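Local coordinates for protein methyltransferase (Streptomyces regensis, PDB 5N5D) that probably transfers a methyl group from S-adenosylmethionine to a hydroxyl oxygen during the biosynthesis of tomaymycin, at residues E67-L79 against F98-G110. Numbering follows the deposited sequence.
With SAM (S-adenosylmethionine), chain H.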
loop_
_atom_site.group_PDB
_atom_site.type_symbol
_atom_site.label_atom_id
_atom_site.label_comp_id
_atom_site.label_asym_id
_atom_site.label_seq_id
_atom_site.Cartn_x
_atom_site.Cartn_y
_atom_site.Cartn_z
ATOM N N GLU A 67 14.467 -7.260 7.517
ATOM C CA GLU A 67 14.615 -5.826 7.310
ATOM C C GLU A 67 16.072 -5.503 7.042
ATOM O O GLU A 67 16.954 -5.904 7.809
ATOM C CB GLU A 67 14.122 -5.040 8.528
ATOM C CG GLU A 67 14.376 -3.542 8.461
ATOM C CD GLU A 67 13.814 -2.818 9.666
ATOM O OE1 GLU A 67 14.304 -3.068 10.789
ATOM O OE2 GLU A 67 12.870 -2.024 9.483
ATOM N N ILE A 68 16.321 -4.770 5.965
ATOM C CA ILE A 68 17.660 -4.334 5.593
ATOM C C ILE A 68 17.705 -2.832 5.838
ATOM O O ILE A 68 17.138 -2.053 5.067
ATOM C CB ILE A 68 17.992 -4.689 4.139
ATOM C CG1 ILE A 68 17.795 -6.189 3.917
ATOM C CG2 ILE A 68 19.421 -4.278 3.811
ATOM C CD1 ILE A 68 17.860 -6.623 2.475
ATOM N N GLY A 69 18.348 -2.428 6.936
ATOM C CA GLY A 69 18.433 -1.026 7.308
ATOM C C GLY A 69 17.658 -0.662 8.561
ATOM O O GLY A 69 16.626 0.002 8.475
ATOM N N THR A 70 18.174 -1.068 9.727
ATOM C CA THR A 70 17.484 -0.834 10.997
ATOM C C THR A 70 17.399 0.649 11.338
ATOM O O THR A 70 16.378 1.111 11.867
ATOM C CB THR A 70 18.212 -1.545 12.136
ATOM O OG1 THR A 70 18.611 -2.856 11.730
ATOM C CG2 THR A 70 17.315 -1.630 13.365
ATOM N N PHE A 71 18.476 1.395 11.079
ATOM C CA PHE A 71 18.680 2.725 11.637
ATOM C C PHE A 71 18.335 2.706 13.123
ATOM O O PHE A 71 18.945 1.945 13.881
ATOM C CB PHE A 71 17.876 3.784 10.865
ATOM C CG PHE A 71 18.253 5.209 11.205
ATOM C CD1 PHE A 71 19.585 5.597 11.263
ATOM C CD2 PHE A 71 17.273 6.160 11.457
ATOM C CE1 PHE A 71 19.932 6.905 11.575
ATOM C CE2 PHE A 71 17.611 7.466 11.768
ATOM C CZ PHE A 71 18.940 7.840 11.827
ATOM N N GLY A 72 17.387 3.541 13.559
ATOM C CA GLY A 72 17.052 3.676 14.959
ATOM C C GLY A 72 15.942 2.777 15.448
ATOM O O GLY A 72 15.533 2.889 16.608
ATOM N N GLY A 73 15.438 1.883 14.607
ATOM C CA GLY A 73 14.436 0.929 15.024
ATOM C C GLY A 73 12.999 1.354 14.837
ATOM O O GLY A 73 12.098 0.626 15.276
ATOM N N TYR A 74 12.744 2.495 14.192
ATOM C CA TYR A 74 11.369 2.967 14.062
ATOM C C TYR A 74 10.551 2.020 13.190
ATOM O O TYR A 74 9.517 1.495 13.617
ATOM C CB TYR A 74 11.326 4.400 13.508
ATOM C CG TYR A 74 9.913 4.908 13.500
ATOM C CD1 TYR A 74 9.360 5.497 14.634
ATOM C CD2 TYR A 74 9.096 4.734 12.393
ATOM C CE1 TYR A 74 8.046 5.924 14.655
ATOM C CE2 TYR A 74 7.783 5.161 12.404
ATOM C CZ TYR A 74 7.259 5.749 13.540
ATOM O OH TYR A 74 5.947 6.162 13.553
ATOM N N SER A 75 10.997 1.777 11.954
ATOM C CA SER A 75 10.296 0.793 11.137
ATOM C C SER A 75 10.319 -0.582 11.798
ATOM O O SER A 75 9.343 -1.339 11.691
ATOM C CB SER A 75 10.913 0.731 9.734
ATOM O OG SER A 75 12.304 0.467 9.798
ATOM N N SER A 76 11.405 -0.903 12.513
ATOM C CA SER A 76 11.550 -2.215 13.138
ATOM C C SER A 76 10.440 -2.476 14.146
ATOM O O SER A 76 9.903 -3.586 14.214
ATOM C CB SER A 76 12.915 -2.318 13.816
ATOM O OG SER A 76 13.931 -1.751 13.001
ATOM N N ILE A 77 10.089 -1.470 14.949
ATOM C CA ILE A 77 9.026 -1.652 15.937
ATOM C C ILE A 77 7.714 -1.974 15.237
ATOM O O ILE A 77 6.985 -2.890 15.633
ATOM C CB ILE A 77 8.893 -0.404 16.826
ATOM C CG1 ILE A 77 10.128 -0.246 17.719
ATOM C CG2 ILE A 77 7.635 -0.492 17.691
ATOM C CD1 ILE A 77 10.220 1.107 18.385
ATOM N N TRP A 78 7.386 -1.212 14.189
ATOM C CA TRP A 78 6.141 -1.452 13.466
ATOM C C TRP A 78 6.107 -2.855 12.878
ATOM O O TRP A 78 5.070 -3.530 12.919
ATOM C CB TRP A 78 5.959 -0.415 12.361
ATOM C CG TRP A 78 5.418 0.901 12.846
ATOM C CD1 TRP A 78 6.063 2.100 12.869
ATOM C CD2 TRP A 78 4.106 1.142 13.367
ATOM N NE1 TRP A 78 5.232 3.080 13.363
ATOM C CE2 TRP A 78 4.024 2.514 13.682
ATOM C CE3 TRP A 78 2.992 0.330 13.601
ATOM C CZ2 TRP A 78 2.870 3.092 14.217
ATOM C CZ3 TRP A 78 1.850 0.905 14.130
ATOM C CH2 TRP A 78 1.798 2.272 14.431
ATOM N N LEU A 79 7.225 -3.310 12.317
ATOM C CA LEU A 79 7.255 -4.645 11.728
ATOM C C LEU A 79 7.162 -5.721 12.802
ATOM O O LEU A 79 6.403 -6.686 12.660
ATOM C CB LEU A 79 8.527 -4.825 10.903
ATOM C CG LEU A 79 8.566 -4.054 9.585
ATOM C CD1 LEU A 79 9.966 -4.115 9.013
ATOM C CD2 LEU A 79 7.555 -4.599 8.591
ATOM N N PHE A 98 23.920 3.051 15.732
ATOM C CA PHE A 98 22.502 3.057 15.385
ATOM C C PHE A 98 21.830 1.790 15.890
ATOM O O PHE A 98 20.766 1.836 16.520
ATOM C CB PHE A 98 22.306 3.176 13.867
ATOM C CG PHE A 98 22.930 4.400 13.240
ATOM C CD1 PHE A 98 23.489 5.415 14.007
ATOM C CD2 PHE A 98 22.942 4.532 11.859
ATOM C CE1 PHE A 98 24.059 6.529 13.403
ATOM C CE2 PHE A 98 23.504 5.636 11.254
ATOM C CZ PHE A 98 24.067 6.640 12.027
ATOM N N ALA A 99 22.440 0.637 15.611
ATOM C CA ALA A 99 21.852 -0.634 16.019
ATOM C C ALA A 99 21.674 -0.706 17.529
ATOM O O ALA A 99 20.693 -1.279 18.017
ATOM C CB ALA A 99 22.721 -1.789 15.528
ATOM N N GLU A 100 22.620 -0.143 18.285
ATOM C CA GLU A 100 22.505 -0.142 19.742
ATOM C C GLU A 100 21.353 0.742 20.199
ATOM O O GLU A 100 20.637 0.397 21.146
ATOM C CB GLU A 100 23.824 0.312 20.370
ATOM C CG GLU A 100 24.958 -0.704 20.227
ATOM C CD GLU A 100 26.288 -0.198 20.760
ATOM O OE1 GLU A 100 26.409 1.017 21.024
ATOM O OE2 GLU A 100 27.221 -1.019 20.917
ATOM N N SER A 101 21.165 1.888 19.541
ATOM C CA SER A 101 20.007 2.730 19.823
ATOM C C SER A 101 18.714 1.980 19.525
ATOM O O SER A 101 17.781 1.962 20.337
ATOM C CB SER A 101 20.098 4.021 19.002
ATOM O OG SER A 101 18.998 4.880 19.256
ATOM N N ALA A 102 18.653 1.321 18.367
ATOM C CA ALA A 102 17.466 0.547 18.021
ATOM C C ALA A 102 17.187 -0.537 19.054
ATOM O O ALA A 102 16.027 -0.785 19.405
ATOM C CB ALA A 102 17.636 -0.064 16.628
ATOM N N ALA A 103 18.234 -1.203 19.545
ATOM C CA ALA A 103 18.038 -2.245 20.549
ATOM C C ALA A 103 17.313 -1.697 21.770
ATOM O O ALA A 103 16.431 -2.359 22.334
ATOM C CB ALA A 103 19.383 -2.842 20.950
ATOM N N SER A 104 17.672 -0.487 22.194
ATOM C CA SER A 104 17.013 0.119 23.347
ATOM C C SER A 104 15.541 0.396 23.062
ATOM O O SER A 104 14.685 0.189 23.931
ATOM C CB SER A 104 17.735 1.404 23.736
ATOM O OG SER A 104 19.064 1.137 24.163
ATOM N N ARG A 105 15.230 0.877 21.854
ATOM C CA ARG A 105 13.841 1.125 21.481
ATOM C C ARG A 105 13.042 -0.172 21.425
ATOM O O ARG A 105 11.890 -0.222 21.871
ATOM C CB ARG A 105 13.769 1.827 20.124
ATOM C CG ARG A 105 14.574 3.112 19.995
ATOM C CD ARG A 105 14.041 4.219 20.878
ATOM N NE ARG A 105 14.512 4.130 22.258
ATOM C CZ ARG A 105 15.721 4.504 22.667
ATOM N NH1 ARG A 105 16.607 4.978 21.800
ATOM N NH2 ARG A 105 16.048 4.400 23.948
ATOM N N LEU A 106 13.621 -1.221 20.843
ATOM C CA LEU A 106 12.894 -2.480 20.728
ATOM C C LEU A 106 12.602 -3.081 22.095
ATOM O O LEU A 106 11.546 -3.697 22.295
ATOM C CB LEU A 106 13.686 -3.452 19.856
ATOM C CG LEU A 106 13.794 -2.996 18.398
ATOM C CD1 LEU A 106 14.935 -3.724 17.704
ATOM C CD2 LEU A 106 12.480 -3.206 17.652
ATOM N N ALA A 107 13.517 -2.912 23.050
ATOM C CA ALA A 107 13.258 -3.350 24.415
ATOM C C ALA A 107 12.124 -2.543 25.037
ATOM O O ALA A 107 11.199 -3.111 25.636
ATOM C CB ALA A 107 14.533 -3.226 25.244
ATOM N N GLU A 108 12.176 -1.214 24.901
ATOM C CA GLU A 108 11.096 -0.363 25.396
ATOM C C GLU A 108 9.764 -0.757 24.774
ATOM O O GLU A 108 8.716 -0.702 25.431
ATOM C CB GLU A 108 11.401 1.107 25.093
ATOM C CG GLU A 108 12.585 1.689 25.862
ATOM C CD GLU A 108 13.121 2.980 25.250
ATOM O OE1 GLU A 108 12.640 3.393 24.170
ATOM O OE2 GLU A 108 14.034 3.588 25.854
ATOM N N ALA A 109 9.786 -1.153 23.502
ATOM C CA ALA A 109 8.572 -1.499 22.776
ATOM C C ALA A 109 7.996 -2.846 23.183
ATOM O O ALA A 109 6.864 -3.151 22.792
ATOM C CB ALA A 109 8.855 -1.508 21.278
ATOM N N GLY A 110 8.740 -3.652 23.938
ATOM C CA GLY A 110 8.266 -4.962 24.343
ATOM C C GLY A 110 8.393 -6.042 23.295
ATOM O O GLY A 110 7.673 -7.045 23.371
HETATM N N SAM H . 14.299 1.488 8.118
HETATM C CA SAM H . 14.588 2.619 9.022
HETATM C C SAM H . 13.255 3.276 9.506
HETATM O O SAM H . 12.370 3.456 8.639
HETATM O OXT SAM H . 13.160 3.576 10.715
HETATM C CB SAM H . 15.471 3.675 8.314
HETATM C CG SAM H . 16.667 3.040 7.616
HETATM S SD SAM H . 17.718 4.376 6.997
HETATM C CE SAM H . 16.782 4.921 5.618
HETATM C "C5'" SAM H . 19.034 3.477 6.107
HETATM C "C4'" SAM H . 19.942 2.693 7.034
HETATM O "O4'" SAM H . 20.730 1.739 6.288
HETATM C "C3'" SAM H . 20.928 3.550 7.838
HETATM O "O3'" SAM H . 20.752 3.295 9.228
HETATM C "C2'" SAM H . 22.303 3.122 7.300
HETATM O "O2'" SAM H . 23.320 3.140 8.295
HETATM C "C1'" SAM H . 22.016 1.692 6.861
HETATM N N9 SAM H . 22.939 1.159 5.867
HETATM C C8 SAM H . 23.489 1.819 4.801
HETATM N N7 SAM H . 24.239 1.064 4.033
HETATM C C5 SAM H . 24.177 -0.183 4.638
HETATM C C6 SAM H . 24.738 -1.429 4.302
HETATM N N6 SAM H . 25.513 -1.629 3.229
HETATM N N1 SAM H . 24.465 -2.479 5.109
HETATM C C2 SAM H . 23.688 -2.284 6.178
HETATM N N3 SAM H . 23.105 -1.155 6.596
HETATM C C4 SAM H . 23.387 -0.136 5.774
HETATM O O HOH W 1 16.657 4.840 18.355
#
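F71 meets F98 edge-to-face: CE1 of F71 sits 3.8 Å above the plane of the F98 ring, displaced toward its rim, and the two planes stand at 84°. CG of F71 lies anti to the backbone N (chi1 -168°), which brings the ring back toward helix 98-108 although the CB bond points away from it. The SAM ribose lies against both rings, with O3' 3.3 Å from F71 CD1 and near the plane of the F98 ring at its edge.

Next along the helix, A102 is the close point. Its CB packs 3.6 Å from T70 CG2 and equally close to the backbone N of G73, and the CA atoms of G73 and A102 are 4.3 Å apart. The carbonyl of G72 points at the helix, meeting A102 CA in a CH...O contact of 3.3 Å. The same oxygen accepts from a water 2.8 Å away, which also bonds S101 OG and, weakly, R105 NH1. R105 bends off to hold E108 side-on through NE and NH2, a salt bridge that K30 extends.

Beyond the turn, I77 lays CG1 3.8 Å from L106 CD2 and CG2 against A109 CB, closing the apolar seam between helices that cross at -34°. Behind the loop, E67 takes S76 OG on OE1 and S75 OG on OE2, fixing the start of helix 74-79; S75 OG and G69 O in turn accept from the SAM amino nitrogen. This is the glycine-rich loop after the first strand of a class I, Rossmann-like methyltransferase, packed on the helix after the second.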